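Rik1-associated factor 1 (Schizosaccharomyces pombe, PDB 4O9D) contributes, through a protein that includes this WD-repeat propeller, to heterochromatin establishment as part of the histone H3-methylating Clr4 complex. Local coordinates at residues 378-384 with 396-402. Numbering follows the deposited sequence.
Sequences MNSAITY and VCCVGGD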
loop_
_atom_site.group_PDB
_atom_site.type_symbol
_atom_site.label_atom_id
_atom_site.label_comp_id
_atom_site.label_asym_id
_atom_site.label_seq_id
_atom_site.Cartn_x
_atom_site.Cartn_y
_atom_site.Cartn_z
ATOM N N MET A 378 16.640 0.910 11.831
ATOM C CA MET A 378 15.749 1.803 12.573
ATOM C C MET A 378 15.607 1.296 14.015
ATOM O O MET A 378 16.007 0.175 14.318
ATOM C CB MET A 378 14.391 1.948 11.839
ATOM C CG MET A 378 14.499 2.811 10.538
ATOM S SD MET A 378 12.947 3.454 9.952
ATOM C CE MET A 378 12.653 4.762 11.128
ATOM N N ASN A 379 15.063 2.128 14.901
ATOM C CA ASN A 379 15.052 1.842 16.337
ATOM C C ASN A 379 14.123 0.716 16.755
ATOM O O ASN A 379 14.215 0.219 17.869
ATOM C CB ASN A 379 14.665 3.101 17.120
ATOM C CG ASN A 379 15.816 4.078 17.261
ATOM O OD1 ASN A 379 16.961 3.679 17.467
ATOM N ND2 ASN A 379 15.515 5.372 17.147
ATOM N N SER A 380 13.206 0.326 15.881
ATOM C CA SER A 380 12.264 -0.732 16.212
ATOM C C SER A 380 11.770 -1.422 14.918
ATOM O O SER A 380 12.215 -1.077 13.824
ATOM C CB SER A 380 11.101 -0.127 17.016
ATOM O OG SER A 380 10.232 -1.130 17.521
ATOM N N ALA A 381 10.872 -2.392 15.044
ATOM C CA ALA A 381 10.274 -3.058 13.870
ATOM C C ALA A 381 9.772 -2.074 12.795
ATOM O O ALA A 381 9.133 -1.077 13.103
ATOM C CB ALA A 381 9.118 -3.979 14.307
ATOM N N ILE A 382 10.075 -2.370 11.537
ATOM C CA ILE A 382 9.651 -1.554 10.407
ATOM C C ILE A 382 8.147 -1.666 10.206
ATOM O O ILE A 382 7.593 -2.765 10.233
ATOM C CB ILE A 382 10.364 -2.031 9.115
ATOM C CG1 ILE A 382 11.880 -1.838 9.236
ATOM C CG2 ILE A 382 9.828 -1.308 7.887
ATOM C CD1 ILE A 382 12.277 -0.388 9.463
ATOM N N THR A 383 7.472 -0.545 9.995
ATOM C CA THR A 383 6.023 -0.597 9.723
ATOM C C THR A 383 5.650 -0.282 8.267
ATOM O O THR A 383 4.569 -0.662 7.807
ATOM C CB THR A 383 5.202 0.330 10.659
ATOM O OG1 THR A 383 5.661 1.681 10.549
ATOM C CG2 THR A 383 5.304 -0.131 12.102
ATOM N N TYR A 384 6.541 0.403 7.545
ATOM C CA TYR A 384 6.303 0.751 6.130
ATOM C C TYR A 384 7.591 1.186 5.477
ATOM O O TYR A 384 8.466 1.706 6.147
ATOM C CB TYR A 384 5.308 1.920 6.006
ATOM C CG TYR A 384 4.985 2.240 4.559
ATOM C CD1 TYR A 384 3.961 1.564 3.910
ATOM C CD2 TYR A 384 5.717 3.168 3.841
ATOM C CE1 TYR A 384 3.649 1.808 2.595
ATOM C CE2 TYR A 384 5.411 3.421 2.483
ATOM C CZ TYR A 384 4.363 2.732 1.887
ATOM O OH TYR A 384 3.998 2.911 0.569
ATOM N N VAL A 396 11.226 5.277 5.200
ATOM C CA VAL A 396 11.126 4.082 6.007
ATOM C C VAL A 396 10.612 4.450 7.394
ATOM O O VAL A 396 11.061 5.424 7.977
ATOM C CB VAL A 396 12.518 3.393 6.105
ATOM C CG1 VAL A 396 12.454 2.138 6.947
ATOM C CG2 VAL A 396 13.019 3.083 4.701
ATOM N N CYS A 397 9.652 3.681 7.909
ATOM C CA CYS A 397 9.008 3.988 9.199
ATOM C C CYS A 397 9.086 2.799 10.151
ATOM O O CYS A 397 9.142 1.650 9.709
ATOM C CB CYS A 397 7.538 4.317 8.993
ATOM S SG CYS A 397 7.145 5.342 7.563
ATOM N N CYS A 398 9.044 3.053 11.457
ATOM C CA CYS A 398 9.116 1.948 12.419
ATOM C C CYS A 398 8.145 2.145 13.567
ATOM O O CYS A 398 7.553 3.204 13.713
ATOM C CB CYS A 398 10.546 1.755 12.943
ATOM S SG CYS A 398 11.198 3.103 13.992
ATOM N N VAL A 399 7.947 1.096 14.352
ATOM C CA VAL A 399 7.059 1.171 15.485
ATOM C C VAL A 399 7.482 2.308 16.404
ATOM O O VAL A 399 8.648 2.425 16.726
ATOM C CB VAL A 399 7.063 -0.139 16.274
ATOM C CG1 VAL A 399 6.272 0.022 17.562
ATOM C CG2 VAL A 399 6.479 -1.263 15.410
ATOM N N GLY A 400 6.524 3.147 16.806
ATOM C CA GLY A 400 6.804 4.228 17.736
ATOM C C GLY A 400 6.876 5.594 17.076
ATOM O O GLY A 400 7.257 6.571 17.722
ATOM N N GLY A 401 6.539 5.665 15.788
ATOM C CA GLY A 401 6.388 6.941 15.121
ATOM C C GLY A 401 7.564 7.480 14.326
ATOM O O GLY A 401 7.421 8.527 13.689
ATOM N N ASP A 402 8.716 6.807 14.338
ATOM C CA ASP A 402 9.850 7.291 13.551
ATOM C C ASP A 402 9.564 7.215 12.063
ATOM O O ASP A 402 9.100 6.201 11.568
ATOM C CB ASP A 402 11.131 6.501 13.848
ATOM C CG ASP A 402 11.869 7.030 15.076
ATOM O OD1 ASP A 402 11.614 8.192 15.464
ATOM O OD2 ASP A 402 12.693 6.294 15.652
HETATM O O HOH W 1 14.239 4.690 14.303
#
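Met378 lays its thioether over the start of 396-402, with SD against CG1 of Val396 at 3.3 Å. Its chain runs extended through chi2 and then bends at chi3 (75°), which carries CE in among SG of Cys398, 3.6 Å from CE, CB of Asp402 and the carbonyl O of Val396. Shortened to an alanine here, the side chain would probably leave Cys398 SG and Val396 CG1 without their apolar cover and a gap beside Asp402 CB. The Cys398 thiol sits between its own N and carbonyl carbon (chi1 68°), turned to the Met378 side, while its CB is crowded by two carbonyls, lying 3.2 Å from Ala381 O and a little farther from Ser380 O. One residue on, the chain is pinned by Val399 N to Ala381 O, 2.8 Å, nearly in line with the carbonyl. Cys397 is gripped through its backbone: its O accepts from Thr383 N and its N donates to Tyr384 O. Its SG lies 4.2 Å from CB of Tyr384, on the same face of the sheet. Ile382 pairs with Cys398 but Tyr384 with Cys397, so the register slips by one: a beta bulge. At the polar edge, Asp402 OD2 takes a bond from a water held by Asn379 N, 2.6 Å from water to OD2, and a weak one from Asn379 ND2. A type II turn from Cys398 to Gly401 leads on to Asp402. These segments join the two strands of a hairpin, 382-387 and 393-398, in the fourth WD repeat; strand 403-407 continues the blade on to N-terminal strand 21-26, closing a four-stranded sheet of the propeller.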